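Local atomic coordinates of alternansucrase (Leuconostoc mesenteroides, PDB entry 6HVG), a protein that belongs to glycoside hydrolase family 70 and joins a calcium-binding TIM-barrel-type domain with choline-binding-type repeats. Residues 927-941 with 962-975. Residues are numbered along the deposited sequence; the frame is centred on the assembly and turned at random.
Sequences TITLHMGKAHKNQLY and PTLRTNDNGDLIFH
Leu-930 and Leu-972 pair across an antiparallel beta ladder, as a hydrogen-bonded pair; strand-loop-strand segments 927-941 and 962-975 of this family 70 protein are joined by two such ladders and by bonds between their loops. The ladders, which belong to separate sheets, illustrate packing between two sheets with a solvent-facing outer side. On the packed face of the first, Leu-930 CD1 lies 4.2 Å from Leu-972 CD1 and equally far from CE1 of Phe-974, whose ring also meets Trp-1007 edge-to-face. Between the ladders, Tyr-941 CB meets Leu-972 CD1 at 4.1 Å, Met-932 lays CG toward the rim of one face of the Tyr-941 ring, and Thr-966 CG2 comes within 3.4 Å of Tyr-941 CD1. Strand 881-885 backs Leu-930 and Met-932.

The first ladder's other face, bearing Thr-929, His-931 and Asp-971, is looser and more open to solvent. The His-931 ring and the Asp-971 carboxylate stand 80° apart, with CD2 of the histidine 3.3 Å from OD1 of the aspartate. In the second ladder, Tyr-941 and Leu-964 exchange two backbone bonds. Beside it, on the exposed side, Arg-965 bends at chi3 (-77°), bringing one face of its guanidinium over Leu-940 CB. Next to this pair, Thr-966 N donates to Gln-939 O at 2.8 Å, nearly straight at 172°.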
loop_
_atom_site.group_PDB
_atom_site.type_symbol
_atom_site.label_atom_id
_atom_site.label_comp_id
_atom_site.label_asym_id
_atom_site.label_seq_id
_atom_site.Cartn_x
_atom_site.Cartn_y
_atom_site.Cartn_z
ATOM N N THR A 927 2.770 9.867 -47.426
ATOM C CA THR A 927 4.077 10.454 -47.167
ATOM C C THR A 927 4.115 11.023 -45.760
ATOM O O THR A 927 3.182 11.703 -45.326
ATOM C CB THR A 927 4.374 11.603 -48.133
ATOM O OG1 THR A 927 3.504 12.700 -47.849
ATOM C CG2 THR A 927 4.154 11.137 -49.543
ATOM N N ILE A 928 5.201 10.756 -45.047
ATOM C CA ILE A 928 5.371 11.286 -43.695
ATOM C C ILE A 928 6.542 12.256 -43.645
ATOM O O ILE A 928 7.628 11.959 -44.123
ATOM C CB ILE A 928 5.514 10.145 -42.673
ATOM C CG1 ILE A 928 4.134 9.553 -42.417
ATOM C CG2 ILE A 928 6.097 10.643 -41.361
ATOM C CD1 ILE A 928 4.166 8.317 -41.564
ATOM N N THR A 929 6.305 13.424 -43.051
ATOM C CA THR A 929 7.252 14.533 -43.140
ATOM C C THR A 929 7.774 15.075 -41.806
ATOM O O THR A 929 7.028 15.280 -40.848
ATOM C CB THR A 929 6.641 15.714 -43.906
ATOM O OG1 THR A 929 6.099 15.247 -45.143
ATOM C CG2 THR A 929 7.697 16.737 -44.192
ATOM N N LEU A 930 9.077 15.311 -41.784
ATOM C CA LEU A 930 9.750 16.024 -40.708
ATOM C C LEU A 930 10.100 17.431 -41.166
ATOM O O LEU A 930 10.968 17.609 -41.992
ATOM C CB LEU A 930 11.047 15.317 -40.333
ATOM C CG LEU A 930 10.998 14.093 -39.416
ATOM C CD1 LEU A 930 12.387 13.507 -39.279
ATOM C CD2 LEU A 930 10.437 14.436 -38.048
ATOM N N HIS A 931 9.440 18.437 -40.615
ATOM C CA HIS A 931 9.754 19.814 -40.977
ATOM C C HIS A 931 10.986 20.283 -40.175
ATOM O O HIS A 931 10.876 20.930 -39.127
ATOM C CB HIS A 931 8.540 20.742 -40.758
ATOM C CG HIS A 931 7.310 20.311 -41.485
ATOM N ND1 HIS A 931 6.364 19.484 -40.918
ATOM C CD2 HIS A 931 6.880 20.580 -42.736
ATOM C CE1 HIS A 931 5.402 19.261 -41.791
ATOM N NE2 HIS A 931 5.694 19.916 -42.903
ATOM N N MET A 932 12.157 19.953 -40.706
ATOM C CA MET A 932 13.436 20.311 -40.106
ATOM C C MET A 932 13.683 21.817 -40.089
ATOM O O MET A 932 14.580 22.277 -39.401
ATOM C CB MET A 932 14.577 19.658 -40.883
ATOM C CG MET A 932 14.616 18.139 -40.800
ATOM S SD MET A 932 15.045 17.560 -39.151
ATOM C CE MET A 932 13.475 17.042 -38.592
ATOM N N GLY A 933 12.946 22.556 -40.915
ATOM C CA GLY A 933 12.913 24.003 -40.837
ATOM C C GLY A 933 13.613 24.714 -41.969
ATOM O O GLY A 933 14.515 24.187 -42.586
ATOM N N LYS A 934 13.216 25.955 -42.198
ATOM C CA LYS A 934 13.747 26.801 -43.273
ATOM C C LYS A 934 15.175 27.300 -43.012
ATOM O O LYS A 934 15.782 27.946 -43.866
ATOM C CB LYS A 934 12.777 27.974 -43.507
ATOM C CG LYS A 934 11.365 27.484 -43.853
ATOM C CD LYS A 934 10.673 28.242 -44.982
ATOM C CE LYS A 934 9.700 27.355 -45.764
ATOM N NZ LYS A 934 8.539 26.939 -44.926
ATOM N N ALA A 935 15.698 27.023 -41.822
ATOM C CA ALA A 935 17.125 27.160 -41.549
ATOM C C ALA A 935 17.937 25.977 -42.069
ATOM O O ALA A 935 19.149 26.018 -42.013
ATOM C CB ALA A 935 17.351 27.350 -40.057
ATOM N N HIS A 936 17.277 24.940 -42.581
ATOM C CA HIS A 936 17.964 23.765 -43.109
ATOM C C HIS A 936 17.484 23.366 -44.498
ATOM O O HIS A 936 17.194 22.193 -44.729
ATOM C CB HIS A 936 17.776 22.591 -42.152
ATOM C CG HIS A 936 18.352 22.833 -40.802
ATOM N ND1 HIS A 936 19.617 22.421 -40.462
ATOM C CD2 HIS A 936 17.850 23.459 -39.717
ATOM C CE1 HIS A 936 19.870 22.780 -39.217
ATOM N NE2 HIS A 936 18.810 23.403 -38.741
ATOM N N LYS A 937 17.432 24.338 -45.415
ATOM C CA LYS A 937 17.032 24.062 -46.789
ATOM C C LYS A 937 18.121 23.265 -47.472
ATOM O O LYS A 937 19.313 23.529 -47.281
ATOM C CB LYS A 937 16.773 25.349 -47.584
ATOM C CG LYS A 937 15.812 26.326 -46.940
ATOM C CD LYS A 937 15.568 27.552 -47.807
ATOM C CE LYS A 937 14.499 28.447 -47.196
ATOM N NZ LYS A 937 14.521 29.824 -47.737
ATOM N N ASN A 938 17.694 22.266 -48.254
ATOM C CA ASN A 938 18.583 21.485 -49.146
ATOM C C ASN A 938 19.720 20.705 -48.458
ATOM O O ASN A 938 20.589 20.155 -49.105
ATOM C CB ASN A 938 19.132 22.407 -50.230
ATOM C CG ASN A 938 18.013 23.096 -51.008
ATOM O OD1 ASN A 938 17.919 24.326 -51.022
ATOM N ND2 ASN A 938 17.126 22.302 -51.603
ATOM N N GLN A 939 19.652 20.609 -47.141
ATOM C CA GLN A 939 20.691 19.988 -46.343
ATOM C C GLN A 939 20.592 18.457 -46.343
ATOM O O GLN A 939 19.507 17.894 -46.430
ATOM C CB GLN A 939 20.574 20.490 -44.905
ATOM C CG GLN A 939 21.706 20.060 -43.999
ATOM C CD GLN A 939 21.957 21.051 -42.888
ATOM O OE1 GLN A 939 21.223 22.029 -42.723
ATOM N NE2 GLN A 939 23.004 20.803 -42.119
ATOM N N LEU A 940 21.735 17.795 -46.219
ATOM C CA LEU A 940 21.782 16.347 -46.120
ATOM C C LEU A 940 21.679 15.951 -44.674
ATOM O O LEU A 940 22.395 16.497 -43.816
ATOM C CB LEU A 940 23.078 15.800 -46.705
ATOM C CG LEU A 940 23.072 14.306 -47.040
ATOM C CD1 LEU A 940 22.127 14.027 -48.203
ATOM C CD2 LEU A 940 24.457 13.792 -47.390
ATOM N N TYR A 941 20.779 15.010 -44.404
ATOM C CA TYR A 941 20.589 14.460 -43.065
ATOM C C TYR A 941 20.881 12.944 -43.077
ATOM O O TYR A 941 20.702 12.284 -44.088
ATOM C CB TYR A 941 19.163 14.738 -42.577
ATOM C CG TYR A 941 18.965 16.118 -42.001
ATOM C CD1 TYR A 941 18.865 17.230 -42.820
ATOM C CD2 TYR A 941 18.876 16.314 -40.634
ATOM C CE1 TYR A 941 18.703 18.491 -42.288
ATOM C CE2 TYR A 941 18.705 17.575 -40.097
ATOM C CZ TYR A 941 18.624 18.660 -40.934
ATOM O OH TYR A 941 18.467 19.904 -40.377
ATOM N N PRO A 962 22.662 5.755 -43.508
ATOM C CA PRO A 962 21.964 6.222 -44.687
ATOM C C PRO A 962 21.680 7.688 -44.593
ATOM O O PRO A 962 21.313 8.173 -43.538
ATOM C CB PRO A 962 20.631 5.478 -44.666
ATOM C CG PRO A 962 20.545 4.785 -43.377
ATOM C CD PRO A 962 21.881 4.785 -42.732
ATOM N N THR A 963 21.855 8.398 -45.697
ATOM C CA THR A 963 21.594 9.822 -45.758
ATOM C C THR A 963 20.292 10.040 -46.462
ATOM O O THR A 963 19.823 9.204 -47.192
ATOM C CB THR A 963 22.685 10.583 -46.539
ATOM O OG1 THR A 963 22.721 10.095 -47.874
ATOM C CG2 THR A 963 24.065 10.381 -45.887
ATOM N N LEU A 964 19.719 11.197 -46.228
ATOM C CA LEU A 964 18.547 11.635 -46.925
ATOM C C LEU A 964 18.650 13.149 -46.936
ATOM O O LEU A 964 19.086 13.760 -45.943
ATOM C CB LEU A 964 17.297 11.166 -46.194
ATOM C CG LEU A 964 15.966 11.613 -46.833
ATOM C CD1 LEU A 964 15.926 11.456 -48.346
ATOM C CD2 LEU A 964 14.812 10.846 -46.200
ATOM N N ARG A 965 18.290 13.767 -48.059
ATOM C CA ARG A 965 18.442 15.210 -48.212
ATOM C C ARG A 965 17.092 15.915 -48.134
ATOM O O ARG A 965 16.112 15.447 -48.704
ATOM C CB ARG A 965 19.120 15.551 -49.530
ATOM C CG ARG A 965 19.545 17.006 -49.612
ATOM C CD ARG A 965 20.268 17.301 -50.931
ATOM N NE ARG A 965 21.639 16.798 -50.873
ATOM C CZ ARG A 965 22.661 17.415 -50.260
ATOM N NH1 ARG A 965 22.507 18.603 -49.675
ATOM N NH2 ARG A 965 23.866 16.840 -50.241
ATOM N N THR A 966 17.067 17.053 -47.441
ATOM C CA THR A 966 15.866 17.875 -47.294
ATOM C C THR A 966 15.628 18.688 -48.565
ATOM O O THR A 966 16.572 18.963 -49.307
ATOM C CB THR A 966 15.992 18.842 -46.103
ATOM O OG1 THR A 966 17.108 19.693 -46.288
ATOM C CG2 THR A 966 16.210 18.102 -44.812
ATOM N N ASN A 967 14.380 19.089 -48.796
ATOM C CA ASN A 967 14.036 19.894 -49.969
ATOM C C ASN A 967 14.270 21.404 -49.785
ATOM O O ASN A 967 14.948 21.827 -48.846
ATOM C CB ASN A 967 12.583 19.613 -50.354
ATOM C CG ASN A 967 11.600 20.184 -49.360
ATOM O OD1 ASN A 967 11.900 21.127 -48.624
ATOM N ND2 ASN A 967 10.409 19.604 -49.328
ATOM N N ASP A 968 13.731 22.207 -50.701
ATOM C CA ASP A 968 13.890 23.666 -50.662
ATOM C C ASP A 968 13.265 24.249 -49.398
ATOM O O ASP A 968 13.855 25.117 -48.756
ATOM C CB ASP A 968 13.251 24.320 -51.893
ATOM C CG ASP A 968 14.073 25.471 -52.434
ATOM O OD1 ASP A 968 14.686 26.216 -51.639
ATOM O OD2 ASP A 968 14.090 25.633 -53.680
ATOM N N ASN A 969 12.094 23.758 -49.018
ATOM C CA ASN A 969 11.461 24.226 -47.798
ATOM C C ASN A 969 12.032 23.633 -46.536
ATOM O O ASN A 969 11.656 24.067 -45.479
ATOM C CB ASN A 969 9.958 23.985 -47.847
ATOM C CG ASN A 969 9.297 24.822 -48.906
ATOM O OD1 ASN A 969 9.622 25.998 -49.089
ATOM N ND2 ASN A 969 8.382 24.220 -49.630
ATOM N N GLY A 970 12.877 22.616 -46.626
ATOM C CA GLY A 970 13.525 22.065 -45.440
ATOM C C GLY A 970 12.836 20.836 -44.882
ATOM O O GLY A 970 13.027 20.500 -43.731
ATOM N N ASP A 971 12.011 20.166 -45.679
ATOM C CA ASP A 971 11.312 18.975 -45.207
ATOM C C ASP A 971 12.004 17.694 -45.680
ATOM O O ASP A 971 12.405 17.576 -46.840
ATOM C CB ASP A 971 9.840 18.993 -45.667
ATOM C CG ASP A 971 9.156 20.310 -45.391
ATOM O OD1 ASP A 971 9.631 21.045 -44.498
ATOM O OD2 ASP A 971 8.152 20.627 -46.056
ATOM N N LEU A 972 12.115 16.737 -44.761
ATOM C CA LEU A 972 12.553 15.390 -45.097
ATOM C C LEU A 972 11.306 14.588 -45.394
ATOM O O LEU A 972 10.495 14.386 -44.487
ATOM C CB LEU A 972 13.246 14.725 -43.923
ATOM C CG LEU A 972 14.658 15.157 -43.560
ATOM C CD1 LEU A 972 15.115 14.321 -42.381
ATOM C CD2 LEU A 972 15.598 14.985 -44.741
ATOM N N ILE A 973 11.140 14.121 -46.637
ATOM C CA ILE A 973 9.919 13.386 -46.998
ATOM C C ILE A 973 10.161 11.872 -46.913
ATOM O O ILE A 973 11.180 11.370 -47.375
ATOM C CB ILE A 973 9.387 13.751 -48.399
ATOM C CG1 ILE A 973 9.515 15.260 -48.685
ATOM C CG2 ILE A 973 7.940 13.280 -48.537
ATOM C CD1 ILE A 973 8.489 16.122 -47.999
ATOM N N PHE A 974 9.211 11.155 -46.323
ATOM C CA PHE A 974 9.314 9.709 -46.170
ATOM C C PHE A 974 8.088 9.030 -46.766
ATOM O O PHE A 974 6.977 9.553 -46.679
ATOM C CB PHE A 974 9.412 9.317 -44.695
ATOM C CG PHE A 974 10.682 9.754 -44.020
ATOM C CD1 PHE A 974 10.799 11.032 -43.506
ATOM C CD2 PHE A 974 11.757 8.877 -43.891
ATOM C CE1 PHE A 974 11.965 11.430 -42.869
ATOM C CE2 PHE A 974 12.930 9.265 -43.253
ATOM C CZ PHE A 974 13.036 10.542 -42.743
ATOM N N HIS A 975 8.307 7.857 -47.351
ATOM C CA HIS A 975 7.253 7.093 -48.024
ATOM C C HIS A 975 7.136 5.714 -47.382
ATOM O O HIS A 975 7.962 5.345 -46.537
ATOM C CB HIS A 975 7.570 6.952 -49.524
ATOM C CG HIS A 975 7.813 8.257 -50.218
ATOM N ND1 HIS A 975 6.802 8.988 -50.802
ATOM C CD2 HIS A 975 8.950 8.967 -50.413
ATOM C CE1 HIS A 975 7.302 10.094 -51.323
ATOM N NE2 HIS A 975 8.604 10.106 -51.101
#